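Local atomic coordinates of uncharacterized protein (Legionella longbeachae NSW150, PDB entry 4JZA), a protein that probably removes the 3-phosphate from phosphatidylinositol 3-phosphate, acting as a phosphoinositide phosphatase in lipid metabolism at the pathogen-host interface. Residues F56-D61 with L77-D82; P467-A471 with E623-P627; A697-L701 with W805-F809. All coordinates share one frame. Residues are numbered along the deposited sequence.

Contact 1 of 3, residues F56-D61 with L77-D82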
loop_
_atom_site.group_PDB
_atom_site.type_symbol
_atom_site.label_atom_id
_atom_site.label_comp_id
_atom_site.label_asym_id
_atom_site.label_seq_id
_atom_site.Cartn_x
_atom_site.Cartn_y
_atom_site.Cartn_z
ATOM N N PHE A 56 -8.866 3.026 9.259
ATOM C CA PHE A 56 -8.742 4.042 10.316
ATOM C C PHE A 56 -8.705 3.387 11.695
ATOM O O PHE A 56 -7.856 3.750 12.512
ATOM C CB PHE A 56 -9.847 5.094 10.299
ATOM C CG PHE A 56 -9.693 6.152 11.356
ATOM C CD1 PHE A 56 -8.731 6.109 12.283
ATOM C CD2 PHE A 56 -10.472 7.202 11.357
ATOM C CE1 PHE A 56 -8.592 7.086 13.241
ATOM C CE2 PHE A 56 -10.315 8.203 12.292
ATOM C CZ PHE A 56 -9.387 8.132 13.236
ATOM N N TYR A 57 -9.612 2.444 11.943
ATOM C CA TYR A 57 -9.641 1.746 13.203
ATOM C C TYR A 57 -8.347 1.003 13.456
ATOM O O TYR A 57 -7.816 1.070 14.561
ATOM C CB TYR A 57 -10.822 0.789 13.306
ATOM C CG TYR A 57 -12.077 1.478 13.751
ATOM C CD1 TYR A 57 -12.688 2.418 12.946
ATOM C CD2 TYR A 57 -12.642 1.211 14.995
ATOM C CE1 TYR A 57 -13.849 3.060 13.338
ATOM C CE2 TYR A 57 -13.806 1.848 15.408
ATOM C CZ TYR A 57 -14.414 2.768 14.566
ATOM O OH TYR A 57 -15.589 3.412 14.948
ATOM N N PHE A 58 -7.800 0.326 12.456
ATOM C CA PHE A 58 -6.523 -0.320 12.682
ATOM C C PHE A 58 -5.487 0.691 13.135
ATOM O O PHE A 58 -4.652 0.422 14.008
ATOM C CB PHE A 58 -6.032 -0.954 11.408
ATOM C CG PHE A 58 -4.817 -1.807 11.593
ATOM C CD1 PHE A 58 -3.569 -1.256 11.500
ATOM C CD2 PHE A 58 -4.943 -3.158 11.835
ATOM C CE1 PHE A 58 -2.466 -2.013 11.675
ATOM C CE2 PHE A 58 -3.836 -3.941 12.010
ATOM C CZ PHE A 58 -2.597 -3.364 11.926
ATOM N N LEU A 59 -5.510 1.846 12.505
ATOM C CA LEU A 59 -4.501 2.882 12.722
ATOM C C LEU A 59 -4.563 3.369 14.146
ATOM O O LEU A 59 -3.538 3.492 14.831
ATOM C CB LEU A 59 -4.737 4.026 11.729
ATOM C CG LEU A 59 -3.842 5.241 11.836
ATOM C CD1 LEU A 59 -2.371 4.929 11.646
ATOM C CD2 LEU A 59 -4.329 6.284 10.843
ATOM N N ILE A 60 -5.777 3.636 14.606
ATOM C CA ILE A 60 -5.949 4.256 15.907
ATOM C C ILE A 60 -5.669 3.274 17.038
ATOM O O ILE A 60 -5.145 3.668 18.083
ATOM C CB ILE A 60 -7.309 4.972 16.042
ATOM C CG1 ILE A 60 -7.266 5.970 17.198
ATOM C CG2 ILE A 60 -8.445 3.989 16.204
ATOM C CD1 ILE A 60 -8.312 7.070 17.092
ATOM N N ASP A 61 -5.992 2.007 16.818
ATOM C CA ASP A 61 -5.690 0.964 17.781
ATOM C C ASP A 61 -4.176 0.608 17.762
ATOM O O ASP A 61 -3.644 0.174 18.743
ATOM C CB ASP A 61 -6.554 -0.296 17.515
ATOM C CG ASP A 61 -8.071 -0.065 17.775
ATOM O OD1 ASP A 61 -8.435 0.966 18.374
ATOM O OD2 ASP A 61 -8.901 -0.899 17.360
ATOM N N LEU A 77 -12.926 10.740 17.874
ATOM C CA LEU A 77 -12.499 10.447 16.508
ATOM C C LEU A 77 -13.276 9.341 15.846
ATOM O O LEU A 77 -13.770 9.462 14.718
ATOM C CB LEU A 77 -11.042 10.052 16.477
ATOM C CG LEU A 77 -10.127 11.175 16.989
ATOM C CD1 LEU A 77 -8.665 10.972 16.633
ATOM C CD2 LEU A 77 -10.565 12.532 16.482
ATOM N N LYS A 78 -13.419 8.243 16.548
ATOM C CA LYS A 78 -14.136 7.113 16.010
ATOM C C LYS A 78 -15.586 7.466 15.768
ATOM O O LYS A 78 -16.183 7.024 14.815
ATOM C CB LYS A 78 -14.049 5.934 16.965
ATOM C CG LYS A 78 -12.702 5.262 17.007
ATOM C CD LYS A 78 -12.662 4.276 18.160
ATOM C CE LYS A 78 -11.425 3.412 18.016
ATOM N NZ LYS A 78 -11.197 2.448 19.128
ATOM N N ALA A 79 -16.197 8.223 16.642
ATOM C CA ALA A 79 -17.576 8.587 16.366
ATOM C C ALA A 79 -17.627 9.433 15.073
ATOM O O ALA A 79 -18.525 9.224 14.247
ATOM C CB ALA A 79 -18.220 9.307 17.546
ATOM N N TYR A 80 -16.664 10.337 14.880
ATOM C CA TYR A 80 -16.662 11.210 13.683
ATOM C C TYR A 80 -16.488 10.405 12.408
ATOM O O TYR A 80 -17.184 10.561 11.429
ATOM C CB TYR A 80 -15.564 12.292 13.767
ATOM C CG TYR A 80 -15.407 13.122 12.510
ATOM C CD1 TYR A 80 -16.385 14.010 12.115
ATOM C CD2 TYR A 80 -14.263 13.020 11.725
ATOM C CE1 TYR A 80 -16.244 14.768 10.969
ATOM C CE2 TYR A 80 -14.104 13.774 10.575
ATOM C CZ TYR A 80 -15.106 14.643 10.194
ATOM O OH TYR A 80 -14.986 15.392 9.029
ATOM N N VAL A 81 -15.564 9.500 12.449
ATOM C CA VAL A 81 -15.353 8.591 11.349
ATOM C C VAL A 81 -16.510 7.700 11.059
ATOM O O VAL A 81 -16.816 7.486 9.913
ATOM C CB VAL A 81 -14.107 7.807 11.643
ATOM C CG1 VAL A 81 -14.043 6.568 10.825
ATOM C CG2 VAL A 81 -12.979 8.740 11.315
ATOM N N ASP A 82 -17.173 7.207 12.089
ATOM C CA ASP A 82 -18.439 6.511 11.913
ATOM C C ASP A 82 -19.519 7.350 11.259
ATOM O O ASP A 82 -20.307 6.805 10.455
ATOM C CB ASP A 82 -18.965 5.949 13.235
ATOM C CG ASP A 82 -18.118 4.776 13.769
ATOM O OD1 ASP A 82 -17.253 4.232 13.080
ATOM O OD2 ASP A 82 -18.316 4.351 14.889
#

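Contact 2 of 3, residues P467-A471 with E623-P627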
loop_
_atom_site.group_PDB
_atom_site.type_symbol
_atom_site.label_atom_id
_atom_site.label_comp_id
_atom_site.label_asym_id
_atom_site.label_seq_id
_atom_site.Cartn_x
_atom_site.Cartn_y
_atom_site.Cartn_z
ATOM N N PRO A 467 8.001 -6.981 -22.252
ATOM C CA PRO A 467 7.705 -5.595 -22.070
ATOM C C PRO A 467 6.638 -5.269 -23.051
ATOM O O PRO A 467 6.505 -5.963 -24.033
ATOM C CB PRO A 467 9.030 -4.909 -22.408
ATOM C CG PRO A 467 9.739 -5.843 -23.315
ATOM C CD PRO A 467 9.308 -7.203 -22.891
ATOM N N TYR A 468 5.852 -4.253 -22.755
ATOM C CA TYR A 468 4.881 -3.706 -23.710
ATOM C C TYR A 468 4.555 -2.269 -23.220
ATOM O O TYR A 468 3.677 -2.049 -22.384
ATOM C CB TYR A 468 3.627 -4.591 -23.886
ATOM C CG TYR A 468 2.726 -4.054 -24.965
ATOM C CD1 TYR A 468 3.204 -3.894 -26.253
ATOM C CD2 TYR A 468 1.419 -3.658 -24.705
ATOM C CE1 TYR A 468 2.419 -3.366 -27.259
ATOM C CE2 TYR A 468 0.614 -3.127 -25.710
ATOM C CZ TYR A 468 1.129 -2.985 -26.981
ATOM O OH TYR A 468 0.411 -2.478 -28.013
ATOM N N ASN A 469 5.316 -1.308 -23.729
ATOM C CA ASN A 469 5.287 0.051 -23.226
ATOM C C ASN A 469 5.565 1.092 -24.346
ATOM O O ASN A 469 6.175 0.777 -25.379
ATOM C CB ASN A 469 6.299 0.161 -22.087
ATOM C CG ASN A 469 6.136 1.445 -21.292
ATOM O OD1 ASN A 469 5.003 1.941 -21.076
ATOM N ND2 ASN A 469 7.282 2.037 -20.892
HETATM N N MSE A 470 5.080 2.315 -24.150
HETATM C CA MSE A 470 5.242 3.395 -25.117
HETATM C C MSE A 470 5.967 4.529 -24.464
HETATM O O MSE A 470 5.554 4.995 -23.401
HETATM C CB MSE A 470 3.845 3.864 -25.525
HETATM C CG MSE A 470 3.856 4.975 -26.575
HETATM SE SE MSE A 470 4.645 4.338 -28.273
HETATM C CE MSE A 470 2.936 3.838 -29.139
ATOM N N ALA A 471 7.061 4.977 -25.073
ATOM C CA ALA A 471 7.691 6.249 -24.681
ATOM C C ALA A 471 8.064 7.272 -25.748
ATOM O O ALA A 471 7.327 8.213 -25.996
ATOM C CB ALA A 471 8.973 5.994 -23.899
ATOM N N GLU A 623 -7.325 -1.242 -22.148
ATOM C CA GLU A 623 -7.298 -0.820 -23.550
ATOM C C GLU A 623 -5.859 -0.703 -24.070
ATOM O O GLU A 623 -5.635 -0.711 -25.277
ATOM C CB GLU A 623 -8.071 0.494 -23.772
ATOM C CG GLU A 623 -9.582 0.312 -23.863
ATOM C CD GLU A 623 -10.397 1.606 -23.745
ATOM O OE1 GLU A 623 -9.915 2.573 -23.143
ATOM O OE2 GLU A 623 -11.555 1.654 -24.218
ATOM N N TRP A 624 -4.868 -0.647 -23.196
ATOM C CA TRP A 624 -3.511 -0.701 -23.703
ATOM C C TRP A 624 -3.061 -2.122 -23.968
ATOM O O TRP A 624 -2.409 -2.355 -24.958
ATOM C CB TRP A 624 -2.529 -0.048 -22.756
ATOM C CG TRP A 624 -1.148 -0.175 -23.207
ATOM C CD1 TRP A 624 -0.136 -0.768 -22.553
ATOM C CD2 TRP A 624 -0.607 0.307 -24.435
ATOM N NE1 TRP A 624 1.023 -0.694 -23.288
ATOM C CE2 TRP A 624 0.756 -0.028 -24.445
ATOM C CE3 TRP A 624 -1.143 1.008 -25.521
ATOM C CZ2 TRP A 624 1.581 0.281 -25.495
ATOM C CZ3 TRP A 624 -0.331 1.320 -26.554
ATOM C CH2 TRP A 624 1.023 0.941 -26.553
ATOM N N TYR A 625 -3.405 -3.045 -23.066
ATOM C CA TYR A 625 -2.882 -4.437 -23.056
ATOM C C TYR A 625 -3.708 -5.410 -23.921
ATOM O O TYR A 625 -3.211 -6.513 -24.321
ATOM C CB TYR A 625 -2.807 -4.968 -21.609
ATOM C CG TYR A 625 -1.820 -4.225 -20.776
ATOM C CD1 TYR A 625 -0.479 -4.214 -21.127
ATOM C CD2 TYR A 625 -2.204 -3.481 -19.645
ATOM C CE1 TYR A 625 0.454 -3.498 -20.401
ATOM C CE2 TYR A 625 -1.265 -2.777 -18.879
ATOM C CZ TYR A 625 0.080 -2.781 -19.278
ATOM O OH TYR A 625 1.093 -2.107 -18.597
ATOM N N LEU A 626 -4.971 -5.038 -24.171
ATOM C CA LEU A 626 -5.876 -5.891 -24.925
ATOM C C LEU A 626 -5.779 -5.476 -26.345
ATOM O O LEU A 626 -5.609 -4.320 -26.635
ATOM C CB LEU A 626 -7.325 -5.732 -24.463
ATOM C CG LEU A 626 -7.743 -6.294 -23.094
ATOM C CD1 LEU A 626 -9.166 -5.884 -22.734
ATOM C CD2 LEU A 626 -7.635 -7.807 -23.092
ATOM N N PRO A 627 -5.895 -6.414 -27.248
ATOM C CA PRO A 627 -6.067 -6.186 -28.678
ATOM C C PRO A 627 -7.372 -5.456 -29.006
ATOM O O PRO A 627 -8.357 -5.610 -28.297
ATOM C CB PRO A 627 -6.133 -7.609 -29.226
ATOM C CG PRO A 627 -5.311 -8.434 -28.274
ATOM C CD PRO A 627 -5.545 -7.814 -26.935
HETATM O O HOH W 1 -1.904 -1.495 -27.537
#

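Contact 3 of 3, residues A697-L701 with W805-F809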
loop_
_atom_site.group_PDB
_atom_site.type_symbol
_atom_site.label_atom_id
_atom_site.label_comp_id
_atom_site.label_asym_id
_atom_site.label_seq_id
_atom_site.Cartn_x
_atom_site.Cartn_y
_atom_site.Cartn_z
ATOM N N ALA A 697 -24.057 31.107 29.606
ATOM C CA ALA A 697 -23.118 31.978 30.334
ATOM C C ALA A 697 -22.511 33.049 29.435
ATOM O O ALA A 697 -22.507 34.198 29.776
ATOM C CB ALA A 697 -22.008 31.157 31.001
ATOM N N LEU A 698 -22.044 32.676 28.269
ATOM C CA LEU A 698 -21.524 33.661 27.327
ATOM C C LEU A 698 -22.546 34.674 26.809
ATOM O O LEU A 698 -22.210 35.866 26.635
ATOM C CB LEU A 698 -20.851 32.966 26.176
ATOM C CG LEU A 698 -19.997 33.830 25.269
ATOM C CD1 LEU A 698 -18.938 34.656 25.985
ATOM C CD2 LEU A 698 -19.362 32.904 24.223
ATOM N N HIS A 699 -23.784 34.216 26.603
ATOM C CA HIS A 699 -24.840 35.073 26.113
ATOM C C HIS A 699 -24.986 36.210 27.086
ATOM O O HIS A 699 -25.056 37.357 26.681
ATOM C CB HIS A 699 -26.154 34.313 25.930
ATOM C CG HIS A 699 -27.202 35.083 25.196
ATOM N ND1 HIS A 699 -28.141 35.865 25.844
ATOM C CD2 HIS A 699 -27.462 35.201 23.877
ATOM C CE1 HIS A 699 -28.935 36.428 24.953
ATOM N NE2 HIS A 699 -28.542 36.045 23.753
ATOM N N SER A 700 -25.041 35.932 28.379
ATOM C CA SER A 700 -25.256 37.031 29.330
ATOM C C SER A 700 -24.069 37.932 29.360
ATOM O O SER A 700 -24.214 39.150 29.256
ATOM C CB SER A 700 -25.503 36.539 30.733
ATOM O OG SER A 700 -26.199 35.333 30.693
ATOM N N LEU A 701 -22.889 37.335 29.491
ATOM C CA LEU A 701 -21.655 38.124 29.612
ATOM C C LEU A 701 -21.374 39.051 28.391
ATOM O O LEU A 701 -21.084 40.240 28.547
ATOM C CB LEU A 701 -20.464 37.189 29.856
ATOM C CG LEU A 701 -19.086 37.848 29.930
ATOM C CD1 LEU A 701 -19.104 38.911 30.989
ATOM C CD2 LEU A 701 -17.995 36.880 30.262
ATOM N N TRP A 805 -17.236 33.318 34.114
ATOM C CA TRP A 805 -18.048 34.253 33.330
ATOM C C TRP A 805 -19.249 34.725 34.108
ATOM O O TRP A 805 -19.629 35.871 33.989
ATOM C CB TRP A 805 -18.512 33.650 32.008
ATOM C CG TRP A 805 -17.396 33.369 31.034
ATOM C CD1 TRP A 805 -16.134 33.852 31.065
ATOM C CD2 TRP A 805 -17.480 32.537 29.888
ATOM N NE1 TRP A 805 -15.411 33.358 30.013
ATOM C CE2 TRP A 805 -16.226 32.548 29.269
ATOM C CE3 TRP A 805 -18.500 31.799 29.318
ATOM C CZ2 TRP A 805 -15.967 31.842 28.115
ATOM C CZ3 TRP A 805 -18.235 31.115 28.167
ATOM C CH2 TRP A 805 -16.973 31.143 27.578
ATOM N N THR A 806 -19.847 33.851 34.904
ATOM C CA THR A 806 -21.013 34.248 35.660
ATOM C C THR A 806 -20.640 35.354 36.643
ATOM O O THR A 806 -21.372 36.301 36.785
ATOM C CB THR A 806 -21.667 33.037 36.329
ATOM O OG1 THR A 806 -22.182 32.155 35.310
ATOM C CG2 THR A 806 -22.790 33.469 37.177
ATOM N N LYS A 807 -19.485 35.248 37.281
ATOM C CA LYS A 807 -19.029 36.286 38.193
ATOM C C LYS A 807 -18.828 37.651 37.515
ATOM O O LYS A 807 -19.369 38.683 37.959
ATOM C CB LYS A 807 -17.724 35.878 38.813
ATOM C CG LYS A 807 -17.776 35.872 40.318
ATOM C CD LYS A 807 -17.521 34.441 40.830
ATOM C CE LYS A 807 -17.472 34.354 42.356
ATOM N NZ LYS A 807 -16.277 33.582 42.813
ATOM N N LEU A 808 -18.063 37.661 36.430
ATOM C CA LEU A 808 -17.939 38.859 35.601
ATOM C C LEU A 808 -19.282 39.454 35.240
ATOM O O LEU A 808 -19.429 40.637 35.314
ATOM C CB LEU A 808 -17.152 38.573 34.336
ATOM C CG LEU A 808 -15.670 38.257 34.614
ATOM C CD1 LEU A 808 -14.996 37.594 33.407
ATOM C CD2 LEU A 808 -14.909 39.493 35.053
ATOM N N PHE A 809 -20.261 38.638 34.876
ATOM C CA PHE A 809 -21.625 39.114 34.546
ATOM C C PHE A 809 -22.331 39.757 35.742
ATOM O O PHE A 809 -22.823 40.881 35.652
ATOM C CB PHE A 809 -22.478 37.969 33.960
ATOM C CG PHE A 809 -23.934 38.312 33.811
ATOM C CD1 PHE A 809 -24.360 39.301 32.905
ATOM C CD2 PHE A 809 -24.887 37.663 34.578
ATOM C CE1 PHE A 809 -25.711 39.642 32.783
ATOM C CE2 PHE A 809 -26.218 38.005 34.465
ATOM C CZ PHE A 809 -26.631 38.994 33.563
#

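Contact 1 of 3, residues F56-D61 with L77-D82
Helices 41-62 and 74-87 run almost exactly antiparallel where they meet: the axes of 56-61 and 77-82 make an angle of 173° and come no closer than 11.2 Å. That spacing is wide for two helices, so the gap is filled with large side chains, and even the CA atoms of Tyr-57 and Lys-78 are 7.5 Å apart. Phe-56 and Ile-60, one turn apart, face Leu-77 and Val-81, likewise one turn apart. Phe-56 CZ lies 4.1 Å from Leu-77 CB, Ile-60 CD1 lies 3.9 Å from Leu-77 CD1, and Val-81 points its CA-to-CB bond toward 56-61. Two successive helices folded back on each other through a short connection form a helical hairpin, and here helix 95-116 packs against the same apolar seam, with Leu-112 touching both Phe-56 and Tyr-80. Towards solvent the seam gives way to polar pairs. Tyr-57 spans the gap and its OH donates a hydrogen bond to Asp-82 OD1 at 2.6 Å; the same carboxylate oxygen also pairs with His-53. Lys-78 reaches the other way, its chain trans from chi2 onward, so that its NZ forms a salt bridge with Asp-61 OD1 at 3.2 Å. En route its methylenes are used as apolar surface: CG of Lys-78 makes an off-centre CH-pi contact, 4.3 Å from the Tyr-57 ring centroid, and CE of Lys-78 rests 3.5 Å from Ile-60 CG2.

Contact 2 of 3, residues P467-A471 with E623-P627
At Glu-623, in the short helix 622-625, the carboxylate turns to Arg-635 and Lys-645 and leaves the meeting with 467-471 to the two aromatic residues that follow. Trp-624 does most of the work. Its CA-to-CB bond points sideways, yet the indole reaches across, and its NE1 donates a nearly straight hydrogen bond (174°) to Tyr-468 O at 3.1 Å. The same indole lies against the Tyr-468 ring, with planes 14° apart and the centroid of its five-membered ring 4.5 Å from that of the tyrosine; the rings are slid apart and barely overlap, although Tyr-468 CE2 and Trp-624 CE2 approach to 3.4 Å. One side chain thus satisfies a backbone carbonyl and packs on the side chain of the same residue. A water bridges the pair again, 2.6 Å from Tyr-468 OH and donating to Trp-624 O at 2.8 Å. Further along the indole, CH2 of Trp-624 meets CB of Met-470, a selenomethionine, at 4.2 Å. Strand 469-470 forms a small antiparallel hairpin with strand 474-475, just beyond edge strand 462-465 of the large mixed sheet. Tyr-625 comes next, its CD1 lying 4.1 Å from Tyr-468 CD2 at the edge of that ring. Both tyrosines touch Arg-556, which in sequence ends a CX5R motif between strand 545-549 and helix 556-574, the P-loop signature of cysteine-based phosphatases; the contact therefore probably borders the active site. Leu-626 leaves helical geometry, and Pro-627 takes the N-cap position of helix 628-637.

Contact 3 of 3, residues A697-L701 with W805-F809
Side-chain conformations show how two nearly parallel helices can fit together, as in 697-701 against 805-809: the axes cross at 24° and approach to 9.0 Å, with the CA atoms of Leu-701 and Phe-809 just 5.0 Å apart. Trp-805, in the m rotamer, lays its indole alongside the first segment. Leu-698 adopts t,p, which places its CD1 over the six-membered ring, 4.3 Å from the centroid and 12° off the normal, in a CH-pi contact. The small Ala-697 leaves room at the ring edge, its CB 3.9 Å from Trp-805 CE3. Leu-701 is also t,p; its CD2 reaches Trp-805 CD1 at 3.6 Å, and its CD1 lies 3.9 Å from Leu-808 CB. Phe-809 takes t, bringing its ring face to Ser-700, whose CB stands 3.6 Å from the ring centroid. The Ser-700 hydroxyl, with chi1 at -34°, bonds instead to Asp-696 O of its own helix, as Thr-806 OG1 does to Val-802 O. Both segments lie within the phosphoinositide phosphatase C-terminal domain, where helix 772-782 completes the packing between helices 676-702 and 794-817: Val-777 touches Leu-698 and Leu-701, and Leu-781 touches Trp-805.

Followed from the N terminus, the three contacts come strictly in series, none nesting in or crossing another. Contact 1 closes first, across a mere 15 intervening residues, and is local. Contact 2 spans 151 residues and brings the region just after edge strand 462-465 together with short helix 622-625; it lies on the opposite side of the chain's centre from contact 1, about 30 Å from it between nearest atoms. Contact 3 spans 103 residues within the C-terminal domain, far out from the centre. Helix 676-702 joins the first and last: its early part, through Leu-677 and Leu-681, packs on contact 1, and its end enters contact 3, their centres 37 Å apart.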